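PDB 4U3W: 2-aminomuconate 6-semialdehyde dehydrogenase from Burkholderia cenocepacia, which probably catalyses the NAD-dependent oxidation of 2-aminomuconate 6-semialdehyde to 2-aminomuconate. Local coordinates for residues Ser170-Pro175 with Ser198-Ser203; Ala279-Asp284 with Val312-Pro317; Ala302-Leu307 with Gly346-Arg351; Ala438-Thr443 with Gly458-Asn463. One frame throughout, in Å; residues are numbered along the deposited sequence.

Interaction 1 (Ser170-Pro175 with Ser198-Ser203); sequences SPWNLP and SEETPS
Between Pro171 and Ser198 one water oxygen is gripped by both loops: it donates to Pro171 O at 2.8 Å and accepts from Ser198 N at 2.9 Å. Ser170 OG is a third partner and Thr201 OG1 a weak fourth, the direction of these two bonds being undetermined. No direct hydrogen bond joins the two segments. Ser170 O approaches Ser198 N to 3.3 Å, but the angle is poor.

Residues 198-201 form a type I beta turn that also contains an ST turn. Ser198 OG, anti to its backbone N (chi1 174°), bends back to accept from Glu200 N over 3.1 Å. The same oxygen lies in the plane of the Trp172 indole, at its edge, 3.7 Å from CD1. Thr201 OG1 sits 3.4 Å from Trp172 CA. The Thr201 side chain crosses the Pro175 ring at about a right angle, its CB 3.5 Å from Pro175 CG. Glu200 CB lies 3.9 Å from Trp172 CB, while its carboxylate leads away toward a magnesium ion whose site also includes Leu42.

Both loops follow parallel strands of one sheet, 153-169 and 192-196. Asn173 and Glu199 match, by sequence, the oxyanion-hole asparagine and a cofactor-binding glutamate of related aldehyde dehydrogenases. A shared water and van der Waals contacts, with no direct hydrogen bond, join the loops of these two probable sites.

Interaction 2 (Ala279-Asp284 with Val312-Pro317); sequences AVVFAD and VYVERP
This is a parallel beta ladder inside a beta-alpha-beta unit: strand 277-281, helix 287-299 and strand 309-315 follow one another, and the two strands lie side by side within the seven-stranded sheet of what is, by family, the catalytic domain. The axes of the short strand segments approach to 4.8 Å and diverge by only 9°. Three backbone hydrogen bonds set the register: Tyr313 N to Ala279 O, Val281 N to Tyr313 O (2.8 Å), and Glu315 N to Val281 O (3.0 Å).

One face of the ladder carries Ala279, Val281, Val312 and Val314, where Val281 CB meets Val314 CG2 at 4.1 Å. Val280 and Tyr313 point to the other face, and Val425 of helix 422-430 packs on both. The Tyr313 hydroxyl is bonded to Arg311.

Beyond the last bridge a side chain takes over from the backbone. Glu315 has CG anti to its N (chi1 -164°) and an extended chain, which carries the carboxylate across to the loop after strand 277-281. There OE1 accepts from Ala283 N at 2.8 Å, the donor standing 37° out of the carboxylate plane. A water donates to this same oxygen, also at 2.8 Å. The Phe282 ring, which meets Phe419 edge-to-face, stands almost perpendicular to the carboxylate and turns its edge to it, CD1 lying 3.7 Å from Glu315 OE1.

Interaction 3 (Ala302-Leu307 with Gly346-Arg351); sequences AGQVCL and GPLISR
With CG anti to the carbonyl carbon (chi1 -60°) and the chain extended beyond it, Gln304 carries its terminal amide to the backbone of Leu348 and Ile349. Its OE1 accepts from Ile349 N at 3.0 Å. That donor lies in the amide plane on a lone pair of OE1, although the N-H points rather off line, with an angle of 139° at the hydrogen. Leu348 CA is close to the same oxygen, at 3.3 Å.

The Gln304 and Leu348 side chains cross obliquely. CD2 of the leucine rests against the amide, 3.6 Å from Gln304 CD, and reaches on to Ala302 CB at 4.0 Å. The Ala302 methyl group points toward the loop and also packs against Gly346 O.

Gln304 belongs to a Gly-Gln-Val-Cys sequence of the kind that holds the nucleophilic cysteine in aldehyde dehydrogenases, which makes Cys306, two residues on, its probable counterpart here. The backbone of Gln304 is held as well, its O accepting from the side chains of Asn173 and Asn301.

On the nitrogen side of the amide, NE2 is 3.6 Å from Pro347 O, and a water accepts from NE2 at 3.0 Å; the approach of this water to Pro347 O is weak and doubtful. Past Ile349 the chain turns into helix 351-366, where Ser350, at the N-cap, bonds through OG to His353 N.

Interaction 4 (Ala438-Thr443 with Gly458-Asn463); sequences ASIWTT and GIVWVN
Over one face of the Trp441 indole lies Asn463, whose CA makes a CH-pi contact 3.7 Å from the six-membered ring centroid and 18° off its normal. The other tryptophan, Trp461, carries CG2 of its neighbour Ile459 over the centre of one face, and its NE1 is bonded to Val467 O. Strand 437-441, helix 445-452 and strand 459-462 form a beta-alpha-beta unit, and the two strands run parallel, the axes of the short strand segments 4.6 Å apart at closest approach.

The ladder is bonded in alternation: Ala438 N to Ile459 O, Trp461 N to Ala438 O, Ile440 N to Trp461 O (2.9 Å), and Asn463 N to Ile440 O (2.8 Å). On the face carrying Ala438, Ile440, Val460 and Val462, Ile440 CG1 meets Val460 CG1 at 4.0 Å. Strand 459-462 also pairs in parallel with a strand of the second subunit, so the sheet continues across the interface.

Where the ladder ends, the Asn463 amide, turned 44° from the Trp441 ring, holds both backbone polar atoms of Thr442. Its OD1 accepts from Thr442 N at 3.1 Å, and its ND2 donates to Thr442 O at 2.8 Å.

Overall arrangement
Interactions 2 and 4 share one sheet: strands 277-281 and 437-441 are neighbours, the contact centres are 12 Å apart, and Asp284 OD1 lies 2.6 Å from Thr442 OG1, a probable hydrogen bond. Interactions 1 and 3 form a second pair, also 12 Å between centres. There Asn173 ND2 approaches Gln304 O to 3.1 Å, linking the loop of the probable oxyanion-hole asparagine to that of the probable nucleophile Cys306. Trp172 packs on Gln304 and Ile349. A magnesium ion lies about 3 Å from the Glu200 side chain and about 6 Å from that of Ile349. Leu307 CD1 touches Trp461 CH2 at 4.1 Å, joining interaction 3 to interaction 4, whereas the centres of interactions 1 and 2 are 35 Å apart.

Interaction 1 (Ser170-Pro175 with Ser198-Ser203)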
loop_
_atom_site.group_PDB
_atom_site.type_symbol
_atom_site.label_atom_id
_atom_site.label_comp_id
_atom_site.label_asym_id
_atom_site.label_seq_id
_atom_site.Cartn_x
_atom_site.Cartn_y
_atom_site.Cartn_z
ATOM N N SER A 170 22.728 -20.592 9.201
ATOM C CA SER A 170 23.250 -19.220 9.366
ATOM C C SER A 170 24.768 -19.198 9.463
ATOM O O SER A 170 25.407 -20.222 9.791
ATOM C CB SER A 170 22.585 -18.521 10.587
ATOM O OG SER A 170 22.958 -19.144 11.767
ATOM N N PRO A 171 25.367 -18.042 9.105
ATOM C CA PRO A 171 26.816 -17.935 8.949
ATOM C C PRO A 171 27.563 -17.641 10.266
ATOM O O PRO A 171 26.951 -17.340 11.298
ATOM C CB PRO A 171 26.966 -16.756 7.955
ATOM C CG PRO A 171 25.808 -15.851 8.325
ATOM C CD PRO A 171 24.668 -16.788 8.668
ATOM N N TRP A 172 28.893 -17.682 10.217
ATOM C CA TRP A 172 29.684 -17.455 11.411
ATOM C C TRP A 172 30.064 -15.983 11.642
ATOM O O TRP A 172 30.635 -15.640 12.691
ATOM C CB TRP A 172 30.984 -18.278 11.370
ATOM C CG TRP A 172 31.748 -18.248 10.057
ATOM C CD1 TRP A 172 31.790 -19.247 9.120
ATOM C CD2 TRP A 172 32.632 -17.209 9.573
ATOM N NE1 TRP A 172 32.600 -18.875 8.067
ATOM C CE2 TRP A 172 33.133 -17.637 8.319
ATOM C CE3 TRP A 172 33.041 -15.955 10.079
ATOM C CZ2 TRP A 172 34.032 -16.863 7.560
ATOM C CZ3 TRP A 172 33.940 -15.182 9.322
ATOM C CH2 TRP A 172 34.417 -15.629 8.071
ATOM N N ASN A 173 29.799 -15.112 10.681
ATOM C CA ASN A 173 30.385 -13.757 10.816
ATOM C C ASN A 173 29.611 -12.843 11.775
ATOM O O ASN A 173 30.206 -12.113 12.591
ATOM C CB ASN A 173 30.565 -13.062 9.458
ATOM C CG ASN A 173 29.246 -12.785 8.734
ATOM O OD1 ASN A 173 28.418 -13.669 8.598
ATOM N ND2 ASN A 173 29.044 -11.553 8.298
ATOM N N LEU A 174 28.309 -12.873 11.753
ATOM C CA LEU A 174 27.653 -12.030 12.761
ATOM C C LEU A 174 26.633 -12.934 13.387
ATOM O O LEU A 174 25.466 -12.858 13.037
ATOM C CB LEU A 174 26.991 -10.810 12.140
ATOM C CG LEU A 174 27.845 -9.738 11.476
ATOM C CD1 LEU A 174 26.964 -8.788 10.691
ATOM C CD2 LEU A 174 28.690 -8.961 12.500
ATOM N N PRO A 175 27.090 -13.862 14.242
ATOM C CA PRO A 175 26.285 -15.071 14.518
ATOM C C PRO A 175 24.899 -14.781 15.091
ATOM O O PRO A 175 23.904 -15.238 14.525
ATOM C CB PRO A 175 27.133 -15.835 15.551
ATOM C CG PRO A 175 28.538 -15.351 15.339
ATOM C CD PRO A 175 28.401 -13.896 14.907
ATOM N N SER A 198 26.369 -21.845 12.469
ATOM C CA SER A 198 27.679 -22.269 12.003
ATOM C C SER A 198 28.432 -23.095 13.047
ATOM O O SER A 198 28.337 -22.856 14.260
ATOM C CB SER A 198 28.544 -21.065 11.576
ATOM O OG SER A 198 29.836 -21.559 11.284
ATOM N N GLU A 199 29.140 -24.130 12.557
ATOM C CA GLU A 199 29.951 -24.949 13.443
ATOM C C GLU A 199 31.028 -24.082 14.143
ATOM O O GLU A 199 31.467 -24.439 15.218
ATOM C CB GLU A 199 30.615 -26.134 12.689
ATOM C CG GLU A 199 31.560 -25.715 11.543
ATOM C CD GLU A 199 30.847 -25.535 10.188
ATOM O OE1 GLU A 199 29.593 -25.372 10.128
ATOM O OE2 GLU A 199 31.553 -25.534 9.157
ATOM N N GLU A 200 31.438 -22.942 13.563
ATOM C CA GLU A 200 32.415 -22.071 14.215
ATOM C C GLU A 200 31.849 -21.269 15.386
ATOM O O GLU A 200 32.624 -20.799 16.269
ATOM C CB GLU A 200 32.990 -21.039 13.218
ATOM C CG GLU A 200 33.798 -21.636 12.057
ATOM C CD GLU A 200 35.124 -22.253 12.527
ATOM O OE1 GLU A 200 35.581 -22.002 13.674
ATOM O OE2 GLU A 200 35.711 -22.989 11.731
ATOM N N THR A 201 30.531 -21.018 15.326
ATOM C CA THR A 201 29.888 -20.102 16.278
ATOM C C THR A 201 28.576 -20.636 16.831
ATOM O O THR A 201 27.464 -20.114 16.541
ATOM C CB THR A 201 29.672 -18.665 15.607
ATOM O OG1 THR A 201 28.862 -18.794 14.429
ATOM C CG2 THR A 201 31.039 -18.081 15.185
ATOM N N PRO A 202 28.682 -21.674 17.682
ATOM C CA PRO A 202 27.503 -22.324 18.247
ATOM C C PRO A 202 26.922 -21.670 19.519
ATOM O O PRO A 202 25.814 -22.033 19.900
ATOM C CB PRO A 202 28.043 -23.730 18.603
ATOM C CG PRO A 202 29.511 -23.463 18.977
ATOM C CD PRO A 202 29.934 -22.420 17.969
ATOM N N SER A 203 27.688 -20.815 20.204
ATOM C CA SER A 203 27.384 -20.504 21.614
ATOM C C SER A 203 26.181 -19.589 21.817
ATOM O O SER A 203 25.315 -19.893 22.663
ATOM C CB SER A 203 28.604 -19.872 22.317
ATOM O OG SER A 203 29.707 -20.780 22.178
HETATM O O HOH W 1 25.820 -19.082 13.179
#

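Interaction 2 (Ala279-Asp284 with Val312-Pro317)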
loop_
_atom_site.group_PDB
_atom_site.type_symbol
_atom_site.label_atom_id
_atom_site.label_comp_id
_atom_site.label_asym_id
_atom_site.label_seq_id
_atom_site.Cartn_x
_atom_site.Cartn_y
_atom_site.Cartn_z
ATOM N N ALA A 279 33.219 0.835 -2.860
ATOM C CA ALA A 279 32.967 2.178 -2.337
ATOM C C ALA A 279 33.527 3.175 -3.367
ATOM O O ALA A 279 34.633 2.966 -3.896
ATOM C CB ALA A 279 33.630 2.365 -0.963
ATOM N N VAL A 280 32.737 4.205 -3.696
ATOM C CA VAL A 280 33.128 5.210 -4.701
ATOM C C VAL A 280 33.248 6.537 -3.998
ATOM O O VAL A 280 32.340 6.919 -3.280
ATOM C CB VAL A 280 32.098 5.308 -5.879
ATOM C CG1 VAL A 280 32.546 6.333 -6.930
ATOM C CG2 VAL A 280 31.939 3.926 -6.545
ATOM N N VAL A 281 34.397 7.189 -4.150
ATOM C CA VAL A 281 34.610 8.497 -3.553
ATOM C C VAL A 281 34.886 9.550 -4.635
ATOM O O VAL A 281 35.918 9.519 -5.267
ATOM C CB VAL A 281 35.784 8.494 -2.517
ATOM C CG1 VAL A 281 35.870 9.868 -1.837
ATOM C CG2 VAL A 281 35.535 7.389 -1.448
ATOM N N PHE A 282 33.951 10.479 -4.829
ATOM C CA PHE A 282 34.146 11.555 -5.779
ATOM C C PHE A 282 35.002 12.671 -5.134
ATOM O O PHE A 282 34.984 12.810 -3.901
ATOM C CB PHE A 282 32.773 12.089 -6.235
ATOM C CG PHE A 282 32.074 11.168 -7.199
ATOM C CD1 PHE A 282 32.318 11.263 -8.569
ATOM C CD2 PHE A 282 31.207 10.168 -6.727
ATOM C CE1 PHE A 282 31.694 10.421 -9.459
ATOM C CE2 PHE A 282 30.553 9.325 -7.614
ATOM C CZ PHE A 282 30.805 9.440 -8.981
ATOM N N ALA A 283 35.709 13.478 -5.947
ATOM C CA ALA A 283 36.534 14.574 -5.418
ATOM C C ALA A 283 35.687 15.589 -4.635
ATOM O O ALA A 283 36.209 16.266 -3.760
ATOM C CB ALA A 283 37.330 15.322 -6.585
ATOM N N ASP A 284 34.383 15.686 -4.921
ATOM C CA ASP A 284 33.532 16.648 -4.213
ATOM C C ASP A 284 32.993 16.106 -2.882
ATOM O O ASP A 284 32.183 16.761 -2.209
ATOM C CB ASP A 284 32.368 17.109 -5.107
ATOM C CG ASP A 284 31.362 15.969 -5.471
ATOM O OD1 ASP A 284 31.075 15.088 -4.633
ATOM O OD2 ASP A 284 30.824 15.972 -6.617
ATOM N N VAL A 312 37.706 -0.165 -3.820
ATOM C CA VAL A 312 37.458 1.277 -3.627
ATOM C C VAL A 312 37.879 2.015 -4.900
ATOM O O VAL A 312 38.948 1.710 -5.454
ATOM C CB VAL A 312 38.247 1.856 -2.405
ATOM C CG1 VAL A 312 37.868 3.354 -2.165
ATOM C CG2 VAL A 312 37.962 1.018 -1.151
ATOM N N TYR A 313 37.035 2.949 -5.382
ATOM C CA TYR A 313 37.402 3.791 -6.521
ATOM C C TYR A 313 37.355 5.263 -6.109
ATOM O O TYR A 313 36.337 5.735 -5.647
ATOM C CB TYR A 313 36.484 3.581 -7.732
ATOM C CG TYR A 313 36.432 2.113 -8.227
ATOM C CD1 TYR A 313 37.423 1.581 -9.042
ATOM C CD2 TYR A 313 35.376 1.298 -7.869
ATOM C CE1 TYR A 313 37.362 0.228 -9.507
ATOM C CE2 TYR A 313 35.298 -0.057 -8.308
ATOM C CZ TYR A 313 36.303 -0.567 -9.118
ATOM O OH TYR A 313 36.150 -1.856 -9.510
ATOM N N VAL A 314 38.462 5.974 -6.304
ATOM C CA VAL A 314 38.569 7.365 -5.846
ATOM C C VAL A 314 38.916 8.238 -7.048
ATOM O O VAL A 314 39.787 7.891 -7.843
ATOM C CB VAL A 314 39.634 7.510 -4.733
ATOM C CG1 VAL A 314 39.765 8.964 -4.246
ATOM C CG2 VAL A 314 39.287 6.570 -3.555
ATOM N N GLU A 315 38.201 9.351 -7.198
ATOM C CA GLU A 315 38.425 10.213 -8.339
ATOM C C GLU A 315 39.870 10.735 -8.292
ATOM O O GLU A 315 40.367 11.128 -7.223
ATOM C CB GLU A 315 37.409 11.360 -8.372
ATOM C CG GLU A 315 37.342 12.045 -9.706
ATOM C CD GLU A 315 36.265 13.160 -9.717
ATOM O OE1 GLU A 315 35.449 13.243 -8.771
ATOM O OE2 GLU A 315 36.288 13.937 -10.670
ATOM N N ARG A 316 40.534 10.745 -9.445
ATOM C CA ARG A 316 41.986 10.926 -9.479
ATOM C C ARG A 316 42.538 12.174 -8.725
ATOM O O ARG A 316 43.563 12.053 -8.079
ATOM C CB ARG A 316 42.480 10.948 -10.944
ATOM C CG ARG A 316 43.977 10.744 -11.097
ATOM C CD ARG A 316 44.371 10.721 -12.552
ATOM N NE ARG A 316 43.722 9.642 -13.288
ATOM C CZ ARG A 316 44.145 8.382 -13.297
ATOM N NH1 ARG A 316 45.197 8.018 -12.578
ATOM N NH2 ARG A 316 43.502 7.474 -14.011
ATOM N N PRO A 317 41.863 13.357 -8.771
ATOM C CA PRO A 317 42.520 14.473 -8.064
ATOM C C PRO A 317 42.706 14.313 -6.537
ATOM O O PRO A 317 43.569 14.981 -5.972
ATOM C CB PRO A 317 41.592 15.666 -8.348
ATOM C CG PRO A 317 40.907 15.317 -9.594
ATOM C CD PRO A 317 40.694 13.823 -9.543
HETATM O O HOH W 2 33.864 15.372 -7.875
#

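Interaction 3 (Ala302-Leu307 with Gly346-Arg351)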
loop_
_atom_site.group_PDB
_atom_site.type_symbol
_atom_site.label_atom_id
_atom_site.label_comp_id
_atom_site.label_asym_id
_atom_site.label_seq_id
_atom_site.Cartn_x
_atom_site.Cartn_y
_atom_site.Cartn_z
ATOM N N ALA A 302 36.865 -7.164 11.250
ATOM C CA ALA A 302 38.051 -7.624 10.530
ATOM C C ALA A 302 37.742 -7.904 9.051
ATOM O O ALA A 302 38.310 -8.828 8.464
ATOM C CB ALA A 302 38.685 -8.875 11.226
ATOM N N GLY A 303 36.855 -7.093 8.446
ATOM C CA GLY A 303 36.507 -7.257 7.030
ATOM C C GLY A 303 35.598 -8.476 6.750
ATOM O O GLY A 303 35.359 -8.836 5.601
ATOM N N GLN A 304 35.059 -9.083 7.801
ATOM C CA GLN A 304 34.230 -10.304 7.654
ATOM C C GLN A 304 32.711 -9.978 7.672
ATOM O O GLN A 304 31.946 -10.471 8.509
ATOM C CB GLN A 304 34.592 -11.293 8.760
ATOM C CG GLN A 304 36.064 -11.752 8.764
ATOM C CD GLN A 304 36.404 -12.596 10.017
ATOM O OE1 GLN A 304 36.827 -13.755 9.900
ATOM N NE2 GLN A 304 36.269 -11.995 11.211
ATOM N N VAL A 305 32.283 -9.086 6.788
ATOM C CA VAL A 305 30.848 -8.808 6.618
ATOM C C VAL A 305 30.603 -8.938 5.150
ATOM O O VAL A 305 31.463 -8.525 4.370
ATOM C CB VAL A 305 30.464 -7.441 7.114
ATOM C CG1 VAL A 305 28.932 -7.312 7.117
ATOM C CG2 VAL A 305 30.988 -7.243 8.511
ATOM N N CYS A 306 29.472 -9.508 4.743
ATOM C CA CYS A 306 29.227 -9.688 3.304
ATOM C C CYS A 306 29.196 -8.342 2.586
ATOM O O CYS A 306 29.442 -8.245 1.373
ATOM C CB CYS A 306 27.906 -10.448 3.063
ATOM S SG CYS A 306 26.398 -9.632 3.658
ATOM N N LEU A 307 28.876 -7.316 3.370
ATOM C CA LEU A 307 28.698 -5.947 2.875
ATOM C C LEU A 307 29.982 -5.105 2.790
ATOM O O LEU A 307 29.944 -3.918 2.343
ATOM C CB LEU A 307 27.708 -5.241 3.768
ATOM C CG LEU A 307 26.313 -5.885 3.898
ATOM C CD1 LEU A 307 25.566 -5.267 5.069
ATOM C CD2 LEU A 307 25.527 -5.733 2.570
ATOM N N GLY A 346 39.560 -7.364 15.986
ATOM C CA GLY A 346 39.795 -8.743 16.460
ATOM C C GLY A 346 40.397 -9.670 15.404
ATOM O O GLY A 346 40.785 -9.217 14.341
ATOM N N PRO A 347 40.500 -10.975 15.719
ATOM C CA PRO A 347 41.035 -11.979 14.797
ATOM C C PRO A 347 40.002 -12.365 13.690
ATOM O O PRO A 347 38.803 -12.059 13.814
ATOM C CB PRO A 347 41.266 -13.211 15.723
ATOM C CG PRO A 347 40.200 -13.120 16.740
ATOM C CD PRO A 347 40.035 -11.565 16.990
ATOM N N LEU A 348 40.458 -13.065 12.657
ATOM C CA LEU A 348 39.536 -13.856 11.794
ATOM C C LEU A 348 38.949 -15.016 12.561
ATOM O O LEU A 348 39.387 -15.371 13.691
ATOM C CB LEU A 348 40.247 -14.375 10.552
ATOM C CG LEU A 348 40.883 -13.229 9.749
ATOM C CD1 LEU A 348 41.677 -13.798 8.536
ATOM C CD2 LEU A 348 39.910 -12.174 9.310
ATOM N N ILE A 349 37.913 -15.616 11.961
ATOM C CA ILE A 349 37.121 -16.588 12.666
ATOM C C ILE A 349 37.902 -17.849 13.014
ATOM O O ILE A 349 37.565 -18.507 13.994
ATOM C CB ILE A 349 35.838 -16.990 11.836
ATOM C CG1 ILE A 349 34.866 -17.787 12.685
ATOM C CG2 ILE A 349 36.217 -17.692 10.507
ATOM C CD1 ILE A 349 34.336 -16.954 13.876
ATOM N N SER A 350 38.907 -18.192 12.215
ATOM C CA SER A 350 39.542 -19.523 12.367
ATOM C C SER A 350 40.888 -19.523 11.681
ATOM O O SER A 350 41.124 -18.699 10.802
ATOM C CB SER A 350 38.681 -20.653 11.748
ATOM O OG SER A 350 38.807 -20.562 10.331
ATOM N N ARG A 351 41.767 -20.448 12.046
ATOM C CA ARG A 351 43.060 -20.461 11.370
ATOM C C ARG A 351 42.946 -20.926 9.919
ATOM O O ARG A 351 43.715 -20.488 9.070
ATOM C CB ARG A 351 44.096 -21.319 12.126
ATOM C CG ARG A 351 44.722 -20.475 13.246
ATOM C CD ARG A 351 45.661 -21.243 14.149
ATOM N NE ARG A 351 46.993 -21.376 13.561
ATOM C CZ ARG A 351 48.029 -20.570 13.799
ATOM N NH1 ARG A 351 47.919 -19.533 14.620
ATOM N NH2 ARG A 351 49.211 -20.822 13.229
HETATM O O HOH W 3 35.895 -13.641 13.749
#

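Interaction 4 (Ala438-Thr443 with Gly458-Asn463)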
loop_
_atom_site.group_PDB
_atom_site.type_symbol
_atom_site.label_atom_id
_atom_site.label_comp_id
_atom_site.label_asym_id
_atom_site.label_seq_id
_atom_site.Cartn_x
_atom_site.Cartn_y
_atom_site.Cartn_z
ATOM N N ALA A 438 26.721 -1.293 -2.469
ATOM C CA ALA A 438 27.731 -0.318 -2.839
ATOM C C ALA A 438 27.572 0.940 -1.969
ATOM O O ALA A 438 26.486 1.200 -1.440
ATOM C CB ALA A 438 27.598 0.034 -4.298
ATOM N N SER A 439 28.635 1.707 -1.796
ATOM C CA SER A 439 28.466 3.026 -1.158
ATOM C C SER A 439 29.173 4.092 -1.987
ATOM O O SER A 439 30.209 3.836 -2.580
ATOM C CB SER A 439 28.976 3.015 0.295
ATOM O OG SER A 439 30.347 2.734 0.267
ATOM N N ILE A 440 28.550 5.276 -2.047
ATOM C CA ILE A 440 28.961 6.413 -2.866
ATOM C C ILE A 440 29.119 7.594 -1.937
ATOM O O ILE A 440 28.192 7.851 -1.147
ATOM C CB ILE A 440 27.844 6.796 -3.912
ATOM C CG1 ILE A 440 27.397 5.560 -4.710
ATOM C CG2 ILE A 440 28.244 7.976 -4.806
ATOM C CD1 ILE A 440 28.417 5.053 -5.593
ATOM N N TRP A 441 30.235 8.334 -2.076
ATOM C CA TRP A 441 30.526 9.503 -1.275
ATOM C C TRP A 441 30.571 10.720 -2.194
ATOM O O TRP A 441 31.435 10.803 -3.082
ATOM C CB TRP A 441 31.858 9.346 -0.496
ATOM C CG TRP A 441 31.740 8.256 0.480
ATOM C CD1 TRP A 441 31.924 6.922 0.237
ATOM C CD2 TRP A 441 31.362 8.372 1.862
ATOM N NE1 TRP A 441 31.681 6.196 1.389
ATOM C CE2 TRP A 441 31.308 7.060 2.392
ATOM C CE3 TRP A 441 31.050 9.453 2.693
ATOM C CZ2 TRP A 441 30.957 6.796 3.736
ATOM C CZ3 TRP A 441 30.711 9.197 4.010
ATOM C CH2 TRP A 441 30.678 7.883 4.524
ATOM N N THR A 442 29.611 11.630 -1.998
ATOM C CA THR A 442 29.534 12.878 -2.769
ATOM C C THR A 442 28.690 13.897 -2.003
ATOM O O THR A 442 27.774 13.507 -1.276
ATOM C CB THR A 442 28.906 12.634 -4.175
ATOM O OG1 THR A 442 28.809 13.865 -4.902
ATOM C CG2 THR A 442 27.528 11.999 -4.025
ATOM N N THR A 443 28.978 15.186 -2.176
ATOM C CA THR A 443 28.089 16.204 -1.619
ATOM C C THR A 443 27.089 16.736 -2.664
ATOM O O THR A 443 26.283 17.632 -2.350
ATOM C CB THR A 443 28.887 17.415 -1.088
ATOM O OG1 THR A 443 29.693 17.894 -2.151
ATOM C CG2 THR A 443 29.798 17.025 0.067
ATOM N N GLY A 458 21.761 -4.705 -4.585
ATOM C CA GLY A 458 20.506 -4.782 -3.836
ATOM C C GLY A 458 20.350 -3.549 -2.970
ATOM O O GLY A 458 19.211 -3.148 -2.671
ATOM N N ILE A 459 21.490 -2.952 -2.590
ATOM C CA ILE A 459 21.498 -1.788 -1.706
ATOM C C ILE A 459 22.515 -0.770 -2.189
ATOM O O ILE A 459 23.613 -1.163 -2.581
ATOM C CB ILE A 459 21.853 -2.153 -0.251
ATOM C CG1 ILE A 459 20.877 -3.203 0.291
ATOM C CG2 ILE A 459 21.689 -0.891 0.650
ATOM C CD1 ILE A 459 21.526 -4.612 0.366
ATOM N N VAL A 460 22.194 0.528 -2.140
ATOM C CA VAL A 460 23.238 1.558 -2.401
ATOM C C VAL A 460 23.158 2.596 -1.278
ATOM O O VAL A 460 22.056 3.147 -1.082
ATOM C CB VAL A 460 23.054 2.300 -3.758
ATOM C CG1 VAL A 460 24.162 3.432 -3.924
ATOM C CG2 VAL A 460 23.031 1.310 -4.988
ATOM N N TRP A 461 24.262 2.792 -0.527
ATOM C CA TRP A 461 24.334 3.864 0.474
ATOM C C TRP A 461 25.018 5.131 -0.104
ATOM O O TRP A 461 25.958 5.008 -0.865
ATOM C CB TRP A 461 25.101 3.423 1.731
ATOM C CG TRP A 461 24.347 2.453 2.576
ATOM C CD1 TRP A 461 23.256 2.715 3.406
ATOM C CD2 TRP A 461 24.608 1.054 2.690
ATOM N NE1 TRP A 461 22.842 1.554 4.015
ATOM C CE2 TRP A 461 23.642 0.519 3.589
ATOM C CE3 TRP A 461 25.545 0.206 2.109
ATOM C CZ2 TRP A 461 23.597 -0.841 3.917
ATOM C CZ3 TRP A 461 25.514 -1.174 2.460
ATOM C CH2 TRP A 461 24.544 -1.664 3.343
ATOM N N VAL A 462 24.502 6.327 0.256
ATOM C CA VAL A 462 25.115 7.580 -0.163
ATOM C C VAL A 462 25.561 8.310 1.116
ATOM O O VAL A 462 24.692 8.656 1.982
ATOM C CB VAL A 462 24.123 8.466 -1.009
ATOM C CG1 VAL A 462 24.859 9.727 -1.537
ATOM C CG2 VAL A 462 23.604 7.648 -2.194
ATOM N N ASN A 463 26.880 8.480 1.251
ATOM C CA ASN A 463 27.466 9.044 2.450
ATOM C C ASN A 463 27.145 8.246 3.724
ATOM O O ASN A 463 26.942 8.815 4.794
ATOM C CB ASN A 463 27.041 10.553 2.601
ATOM C CG ASN A 463 27.524 11.405 1.423
ATOM O OD1 ASN A 463 28.553 11.083 0.816
ATOM N ND2 ASN A 463 26.771 12.467 1.072
#